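Uncharacterized protein TP-0789 domain-containing protein (Nitrosomonas europaea ATCC 19718, PDB 3BUU) is of unknown function but, as a member of the LolA superfamily, may bind lipid or lipoprotein acyl chains in the cell envelope. Local coordinates at residues 131-136 with 149-154. Residues are numbered along the deposited sequence; the frame is centred on the assembly and turned at random.
Sequences YVLELT and LWVNQS
Gln153 lays its CG over one face of the Tyr131 ring, 3.5 Å from the ring centroid and almost on the ring normal. The glutamine crosses the tyrosine at about a right angle, and its extended chain beyond CG carries the amide past the ring, the two planes 25° apart and Gln153 NE2 3.8 Å from Tyr131 CD1. Glutamine suits this place because its methylenes offer C-H groups to the aromatic face while the amide adds a flat surface. Val132 covers one face of the Trp150 indole, its CG2 standing 3.4 Å above the plane and offset toward the rim at NE1. With CG1 anti to the backbone N (chi1 -174°), that methyl lies over the six-membered ring while CG2 sits over the five-membered one, a span that valine's fork allows. Tryptophan joins this broad apolar face to an N-H: NE1 gives a hydrogen bond to Glu123 OE1, and Lys160 makes a cation-pi contact with the ring.

Tyr131, Val132 and Trp150 lie on the paired strands 128-137 and 146-152 of a beta hairpin within the curved beta structure of the LolA-like fold; Gln153 follows just after the second strand. Val132 and Trp150 form a non-hydrogen-bonded pair flanked by two hydrogen-bonded ones. Leu133 and Leu149 exchange two nearly straight bonds, including Leu133 N to Leu149 O at 2.8 Å; Tyr131 and Val151 also exchange two, of which Tyr131 N to Val151 O is the more bent, at 143°. Leu133, Leu149 and Val151 suit a buried face against helix 9-20, where Leu133, Val151 and Tyr131 all touch Ile12. An alanine in place of Tyr131 would probably leave Gln153 CG without its aromatic platform and weaken the packing on Ile12. Farther along the hairpin, Leu135 CD1 comes to 4.2 Å from Leu149 CB, and Phe111 touches both leucines.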
loop_
_atom_site.group_PDB
_atom_site.type_symbol
_atom_site.label_atom_id
_atom_site.label_comp_id
_atom_site.label_asym_id
_atom_site.label_seq_id
_atom_site.Cartn_x
_atom_site.Cartn_y
_atom_site.Cartn_z
ATOM N N TYR A 131 5.548 -9.697 17.161
ATOM C CA TYR A 131 4.115 -9.848 17.300
ATOM C C TYR A 131 3.566 -10.250 15.940
ATOM O O TYR A 131 3.854 -9.575 14.956
ATOM C CB TYR A 131 3.464 -8.525 17.702
ATOM C CG TYR A 131 3.964 -7.904 18.965
ATOM C CD1 TYR A 131 3.791 -8.513 20.186
ATOM C CD2 TYR A 131 4.560 -6.646 18.948
ATOM C CE1 TYR A 131 4.194 -7.868 21.385
ATOM C CE2 TYR A 131 4.971 -6.012 20.112
ATOM C CZ TYR A 131 4.799 -6.622 21.339
ATOM O OH TYR A 131 5.182 -5.988 22.501
ATOM N N VAL A 132 2.697 -11.258 15.879
ATOM C CA VAL A 132 1.979 -11.593 14.643
ATOM C C VAL A 132 0.549 -11.162 14.835
ATOM O O VAL A 132 -0.183 -11.789 15.635
ATOM C CB VAL A 132 2.094 -13.088 14.239
ATOM C CG1 VAL A 132 1.438 -13.293 12.870
ATOM C CG2 VAL A 132 3.542 -13.514 14.204
ATOM N N LEU A 133 0.168 -10.073 14.177
ATOM C CA LEU A 133 -1.184 -9.577 14.295
ATOM C C LEU A 133 -2.053 -10.153 13.197
ATOM O O LEU A 133 -1.661 -10.157 12.035
ATOM C CB LEU A 133 -1.238 -8.043 14.150
ATOM C CG LEU A 133 -0.433 -7.258 15.195
ATOM C CD1 LEU A 133 -0.592 -5.725 14.964
ATOM C CD2 LEU A 133 -0.858 -7.603 16.597
ATOM N N GLU A 134 -3.247 -10.592 13.553
ATOM C CA GLU A 134 -4.260 -10.939 12.574
ATOM C C GLU A 134 -5.135 -9.701 12.365
ATOM O O GLU A 134 -5.754 -9.203 13.326
ATOM C CB GLU A 134 -5.100 -12.112 13.077
ATOM C CG GLU A 134 -6.172 -12.456 12.060
ATOM C CD GLU A 134 -6.688 -13.867 12.167
ATOM O OE1 GLU A 134 -6.167 -14.653 12.974
ATOM O OE2 GLU A 134 -7.617 -14.207 11.411
ATOM N N LEU A 135 -5.164 -9.218 11.124
ATOM C CA LEU A 135 -5.923 -8.021 10.750
ATOM C C LEU A 135 -7.113 -8.491 9.962
ATOM O O LEU A 135 -6.981 -9.029 8.854
ATOM C CB LEU A 135 -5.040 -7.134 9.877
ATOM C CG LEU A 135 -3.728 -6.676 10.489
ATOM C CD1 LEU A 135 -3.042 -5.652 9.602
ATOM C CD2 LEU A 135 -3.823 -6.179 11.878
ATOM N N THR A 136 -8.315 -8.283 10.519
ATOM C CA THR A 136 -9.532 -8.696 9.867
ATOM C C THR A 136 -10.163 -7.487 9.210
ATOM O O THR A 136 -10.446 -6.495 9.869
ATOM C CB THR A 136 -10.500 -9.308 10.922
ATOM O OG1 THR A 136 -9.903 -10.435 11.548
ATOM C CG2 THR A 136 -11.794 -9.731 10.233
ATOM N N LEU A 149 0.306 -9.667 9.952
ATOM C CA LEU A 149 1.388 -8.695 9.944
ATOM C C LEU A 149 2.356 -8.995 11.086
ATOM O O LEU A 149 1.943 -9.052 12.245
ATOM C CB LEU A 149 0.814 -7.271 10.099
ATOM C CG LEU A 149 1.868 -6.148 10.112
ATOM C CD1 LEU A 149 2.568 -5.994 8.782
ATOM C CD2 LEU A 149 1.228 -4.856 10.559
ATOM N N TRP A 150 3.629 -9.187 10.749
ATOM C CA TRP A 150 4.688 -9.356 11.726
ATOM C C TRP A 150 5.258 -7.988 12.077
ATOM O O TRP A 150 5.699 -7.254 11.176
ATOM C CB TRP A 150 5.805 -10.226 11.147
ATOM C CG TRP A 150 5.594 -11.706 11.174
ATOM C CD1 TRP A 150 6.328 -12.584 11.896
ATOM C CD2 TRP A 150 4.647 -12.489 10.425
ATOM N NE1 TRP A 150 5.873 -13.865 11.686
ATOM C CE2 TRP A 150 4.826 -13.826 10.809
ATOM C CE3 TRP A 150 3.650 -12.183 9.490
ATOM C CZ2 TRP A 150 4.087 -14.872 10.293
ATOM C CZ3 TRP A 150 2.868 -13.238 8.955
ATOM C CH2 TRP A 150 3.115 -14.572 9.375
ATOM N N VAL A 151 5.288 -7.668 13.363
ATOM C CA VAL A 151 5.770 -6.401 13.869
ATOM C C VAL A 151 6.868 -6.718 14.880
ATOM O O VAL A 151 6.652 -7.474 15.839
ATOM C CB VAL A 151 4.625 -5.588 14.504
ATOM C CG1 VAL A 151 5.189 -4.284 15.070
ATOM C CG2 VAL A 151 3.546 -5.280 13.494
ATOM N N ASN A 152 8.050 -6.153 14.663
ATOM C CA ASN A 152 9.166 -6.401 15.589
ATOM C C ASN A 152 8.823 -5.901 16.981
ATOM O O ASN A 152 8.408 -4.755 17.159
ATOM C CB ASN A 152 10.373 -5.647 15.043
ATOM C CG ASN A 152 11.669 -6.122 15.621
ATOM O OD1 ASN A 152 11.784 -6.275 16.804
ATOM N ND2 ASN A 152 12.654 -6.300 14.796
ATOM N N GLN A 153 9.003 -6.747 17.994
ATOM C CA GLN A 153 8.656 -6.346 19.357
ATOM C C GLN A 153 9.599 -5.285 19.878
ATOM O O GLN A 153 9.252 -4.544 20.787
ATOM C CB GLN A 153 8.706 -7.522 20.300
ATOM C CG GLN A 153 7.641 -8.582 20.002
ATOM C CD GLN A 153 7.593 -9.666 21.047
ATOM O OE1 GLN A 153 8.307 -9.616 22.048
ATOM N NE2 GLN A 153 6.816 -10.687 20.790
ATOM N N SER A 154 10.818 -5.224 19.355
ATOM C CA SER A 154 11.818 -4.333 19.908
ATOM C C SER A 154 11.518 -2.881 19.565
ATOM O O SER A 154 11.730 -2.013 20.409
ATOM C CB SER A 154 13.236 -4.718 19.400
ATOM O OG SER A 154 13.400 -4.534 18.022
#